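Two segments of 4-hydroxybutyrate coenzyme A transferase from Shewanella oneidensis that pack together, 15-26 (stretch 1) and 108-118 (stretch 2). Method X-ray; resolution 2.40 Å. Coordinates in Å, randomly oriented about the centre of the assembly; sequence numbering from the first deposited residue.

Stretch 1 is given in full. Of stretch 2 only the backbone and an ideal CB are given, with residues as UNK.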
# COMPACT_ATOMS: atom_id res chain seq x y z
N LEU A 15 -1.86 15.66 -37.75
CA LEU A 15 -1.05 14.45 -37.82
C LEU A 15 -1.72 13.29 -37.10
O LEU A 15 -1.54 12.14 -37.47
CB LEU A 15 0.34 14.70 -37.23
CG LEU A 15 1.32 15.56 -38.05
CD1 LEU A 15 0.73 16.93 -38.32
CD2 LEU A 15 2.64 15.70 -37.28
N ILE A 16 -2.51 13.59 -36.07
CA ILE A 16 -3.19 12.52 -35.35
C ILE A 16 -4.10 11.79 -36.32
O ILE A 16 -4.86 12.42 -37.06
CB ILE A 16 -4.03 13.06 -34.17
CG1 ILE A 16 -3.10 13.77 -33.17
CG2 ILE A 16 -4.79 11.92 -33.51
CD1 ILE A 16 -3.79 14.32 -31.93
N ARG A 17 -3.99 10.46 -36.33
CA ARG A 17 -4.80 9.60 -37.21
C ARG A 17 -5.75 8.75 -36.38
O ARG A 17 -5.60 8.65 -35.17
CB ARG A 17 -3.88 8.71 -38.05
CG ARG A 17 -3.13 9.46 -39.15
CD ARG A 17 -4.07 9.77 -40.30
NE ARG A 17 -3.88 11.10 -40.89
CZ ARG A 17 -4.56 11.55 -41.95
NH1 ARG A 17 -4.34 12.80 -42.43
NH2 ARG A 17 -5.45 10.75 -42.52
N SER A 18 -6.73 8.13 -37.04
CA SER A 18 -7.71 7.30 -36.32
C SER A 18 -7.17 6.07 -35.60
O SER A 18 -6.16 5.50 -36.00
CB SER A 18 -8.82 6.86 -37.28
OG SER A 18 -9.59 7.97 -37.71
N GLY A 19 -7.86 5.67 -34.54
CA GLY A 19 -7.44 4.51 -33.78
C GLY A 19 -6.23 4.69 -32.88
O GLY A 19 -5.84 3.77 -32.16
N GLU A 20 -5.65 5.88 -32.90
CA GLU A 20 -4.47 6.15 -32.08
C GLU A 20 -4.75 6.29 -30.59
O GLU A 20 -5.86 6.67 -30.18
CB GLU A 20 -3.73 7.40 -32.58
CG GLU A 20 -3.13 7.26 -33.97
CD GLU A 20 -2.27 8.46 -34.37
OE1 GLU A 20 -1.78 8.50 -35.53
OE2 GLU A 20 -2.08 9.37 -33.54
N THR A 21 -3.75 5.96 -29.79
CA THR A 21 -3.84 6.09 -28.35
C THR A 21 -3.00 7.33 -28.06
O THR A 21 -1.81 7.38 -28.38
CB THR A 21 -3.23 4.91 -27.60
OG1 THR A 21 -3.93 3.71 -27.95
CG2 THR A 21 -3.35 5.14 -26.10
N LEU A 22 -3.64 8.33 -27.47
CA LEU A 22 -3.01 9.58 -27.16
C LEU A 22 -2.78 9.83 -25.67
O LEU A 22 -3.50 9.32 -24.80
CB LEU A 22 -3.87 10.72 -27.72
CG LEU A 22 -4.20 10.75 -29.22
CD1 LEU A 22 -5.16 11.89 -29.51
CD2 LEU A 22 -2.92 10.93 -30.03
N TRP A 23 -1.77 10.64 -25.40
CA TRP A 23 -1.46 11.04 -24.03
C TRP A 23 -1.45 12.56 -24.04
O TRP A 23 -1.02 13.17 -25.02
CB TRP A 23 -0.11 10.52 -23.58
CG TRP A 23 0.33 11.21 -22.33
CD1 TRP A 23 1.18 12.29 -22.24
CD2 TRP A 23 -0.10 10.93 -21.00
NE1 TRP A 23 1.29 12.70 -20.93
CE2 TRP A 23 0.52 11.88 -20.15
CE3 TRP A 23 -0.95 9.97 -20.44
CZ2 TRP A 23 0.31 11.90 -18.77
CZ3 TRP A 23 -1.17 9.99 -19.06
CH2 TRP A 23 -0.53 10.95 -18.24
N THR A 24 -1.93 13.16 -22.97
CA THR A 24 -1.96 14.61 -22.86
C THR A 24 -1.27 15.11 -21.61
O THR A 24 -1.39 14.51 -20.54
CB THR A 24 -3.43 15.16 -22.84
OG1 THR A 24 -3.40 16.55 -22.56
CG2 THR A 24 -4.26 14.45 -21.77
N HIS A 25 -0.55 16.21 -21.75
CA HIS A 25 0.13 16.85 -20.62
C HIS A 25 -1.02 17.06 -19.64
O HIS A 25 -2.11 17.45 -20.05
CB HIS A 25 0.69 18.19 -21.07
CG HIS A 25 2.02 18.53 -20.48
ND1 HIS A 25 2.84 19.49 -21.04
CD2 HIS A 25 2.67 18.06 -19.40
CE1 HIS A 25 3.94 19.60 -20.32
NE2 HIS A 25 3.87 18.74 -19.32
N SER A 26 -0.80 16.83 -18.36
CA SER A 26 -1.86 16.99 -17.38
C SER A 26 -1.73 18.17 -16.42
O SER A 26 -0.76 18.91 -16.46
CB SER A 26 -2.00 15.69 -16.59
OG SER A 26 -2.37 14.65 -17.47
N UNK A 108 3.93 -1.76 -21.51
CA UNK A 108 2.64 -2.39 -21.24
C UNK A 108 1.51 -1.58 -21.87
O UNK A 108 0.54 -2.15 -22.36
CB UNK A 108 2.42 -2.53 -19.73
N UNK A 109 1.65 -0.26 -21.85
CA UNK A 109 0.65 0.64 -22.44
C UNK A 109 1.31 1.50 -23.52
O UNK A 109 2.14 2.34 -23.24
CB UNK A 109 0.01 1.52 -21.37
N UNK A 110 0.91 1.24 -24.76
CA UNK A 110 1.45 1.95 -25.91
C UNK A 110 0.87 3.35 -26.03
O UNK A 110 -0.27 3.60 -25.65
CB UNK A 110 1.18 1.16 -27.19
N UNK A 111 1.67 4.25 -26.59
CA UNK A 111 1.27 5.63 -26.81
C UNK A 111 1.70 6.03 -28.21
O UNK A 111 2.89 6.07 -28.51
CB UNK A 111 1.87 6.56 -25.76
N UNK A 112 0.73 6.33 -29.08
CA UNK A 112 1.06 6.71 -30.45
C UNK A 112 1.52 8.16 -30.54
O UNK A 112 2.41 8.49 -31.30
CB UNK A 112 -0.15 6.49 -31.36
N UNK A 113 0.90 9.03 -29.75
CA UNK A 113 1.30 10.42 -29.77
C UNK A 113 0.99 11.13 -28.45
O UNK A 113 -0.04 10.89 -27.82
CB UNK A 113 0.61 11.14 -30.93
N UNK A 114 1.91 12.00 -28.04
CA UNK A 114 1.76 12.76 -26.81
C UNK A 114 1.55 14.24 -27.10
O UNK A 114 2.35 14.85 -27.81
CB UNK A 114 2.98 12.57 -25.91
N UNK A 115 0.48 14.81 -26.56
CA UNK A 115 0.20 16.22 -26.75
C UNK A 115 0.79 16.93 -25.55
O UNK A 115 0.44 16.63 -24.40
CB UNK A 115 -1.30 16.50 -26.90
N UNK A 116 1.67 17.90 -25.79
CA UNK A 116 2.27 18.59 -24.67
C UNK A 116 2.41 20.09 -24.86
O UNK A 116 2.30 20.59 -25.97
CB UNK A 116 3.65 17.99 -24.39
N UNK A 117 2.62 20.79 -23.76
CA UNK A 117 2.79 22.23 -23.77
C UNK A 117 4.16 22.55 -23.17
O UNK A 117 4.41 22.22 -22.00
CB UNK A 117 1.67 22.93 -23.00
N UNK A 118 5.03 23.20 -23.94
CA UNK A 118 6.37 23.54 -23.44
C UNK A 118 6.77 24.99 -23.59
O UNK A 118 6.14 25.78 -24.30
CB UNK A 118 7.41 22.68 -24.16

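Strand 113-118 runs parallel to strand 21-24, and the bridges of 113 to 115 set which face each of these side chains joins. Position 108 lies beyond the reach of stretch 1, which therefore sets no preference; it is Glu108. At 109 the ideal CB also has no neighbour within 5.5 Å, so only a long side chain could approach stretch 1. Gln109 does so, its NE2 coming 3.9 Å from Thr21 CG2 while donating a hydrogen bond to the backbone O of position 110. Position 110 points sideways into space free of stretch 1, where many residues would serve; Lys110 leads its chain away.

At 111 the ideal CB is 4.6 Å from Thr21 O and 4.9 Å from Trp23 CB, which invites a modest apolar group. Ile111 meets this with CG2 4.0 Å from Trp23 CB.

Position 112 points toward stretch 1, its ideal CB 3.9 Å from Glu20 CB, and the backbone N of Thr21 lies within reach of a short acceptor. Asp, Asn or Ser could suit. The residue is Asp112: OD2 accepts a hydrogen bond from Thr21 N at 2.9 Å, while its own N donates to Thr21 O at 2.8 Å.

At 113 the CB shares a face with Leu22, its ideal position 3.6 Å from Leu22 CD2 and 4.1 Å from Glu20 OE2. The space is tight and mixed, favouring a small or beta-branched residue such as Ser, Thr or Val. Thr113 fills it, OG1 3.1 Å from Leu22 CD2 but without a polar partner in the model.

Position 114 turns to the face bearing Trp23, whose CD1 is 4.1 Å from the ideal CB. A small apolar residue fits beside the indole, and Ala114 places its methyl at the ring edge.

At 115 the CB returns to the face of Leu22 and Thr24, and an apolar chain long enough could reach Ile16; Leu, Ile or Met would do. Ile115 packs CD1 3.8 Å from Ile16 CD1. Its N donates to Trp23 O at 2.7 Å and its O accepts from His25 N at 2.9 Å.

At 116 the ideal CB lies 3.8 Å from His25 ND1, and phi/psi of -139/163° is extended, congenial to beta-branched residues. Ile116 keeps CB near the imidazole while its end leads away.

Position 117 contributes chiefly its backbone: N donates to His25 ND1 at 3.0 Å, so several side chains are compatible. The side chain of Gln117 hydrogen-bonds elsewhere in the structure. Position 118 is beyond contact; it is Val118.

Stretch 2 (108-118) EQKIDTAIIQV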
# COMPACT_ATOMS: atom_id res chain seq x y z
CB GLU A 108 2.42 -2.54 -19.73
CG GLU A 108 3.36 -3.55 -19.07
CD GLU A 108 3.26 -3.55 -17.54
OE1 GLU A 108 3.61 -2.52 -16.91
OE2 GLU A 108 2.84 -4.59 -16.97
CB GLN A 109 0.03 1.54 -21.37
CG GLN A 109 -0.90 2.64 -21.91
CD GLN A 109 -2.18 2.11 -22.55
OE1 GLN A 109 -3.07 1.62 -21.87
NE2 GLN A 109 -2.26 2.20 -23.86
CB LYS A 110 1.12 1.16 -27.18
CG LYS A 110 2.32 0.90 -28.08
CD LYS A 110 3.32 -0.05 -27.41
CE LYS A 110 4.54 -0.30 -28.32
NZ LYS A 110 5.54 -1.24 -27.73
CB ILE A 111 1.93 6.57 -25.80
CG1 ILE A 111 1.46 6.23 -24.39
CG2 ILE A 111 1.64 8.01 -26.17
CD1 ILE A 111 2.03 7.08 -23.30
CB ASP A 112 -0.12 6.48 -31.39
CG ASP A 112 -0.52 5.00 -31.48
OD1 ASP A 112 0.37 4.14 -31.67
OD2 ASP A 112 -1.74 4.69 -31.37
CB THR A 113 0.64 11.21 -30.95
OG1 THR A 113 -0.14 12.28 -30.43
CG2 THR A 113 -0.23 10.30 -31.78
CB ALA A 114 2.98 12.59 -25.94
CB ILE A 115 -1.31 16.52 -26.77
CG1 ILE A 115 -2.06 15.50 -27.65
CG2 ILE A 115 -1.53 17.94 -27.27
CD1 ILE A 115 -1.58 15.44 -29.08
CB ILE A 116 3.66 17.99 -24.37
CG1 ILE A 116 4.60 18.23 -25.54
CG2 ILE A 116 3.55 16.51 -24.15
CD1 ILE A 116 5.99 17.69 -25.30
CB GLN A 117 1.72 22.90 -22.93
CG GLN A 117 1.74 24.41 -23.05
CD GLN A 117 0.63 25.07 -22.30
OE1 GLN A 117 0.42 26.27 -22.41
NE2 GLN A 117 -0.11 24.29 -21.52
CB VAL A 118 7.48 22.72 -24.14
CG1 VAL A 118 7.26 21.22 -23.95
CG2 VAL A 118 7.51 23.07 -25.62
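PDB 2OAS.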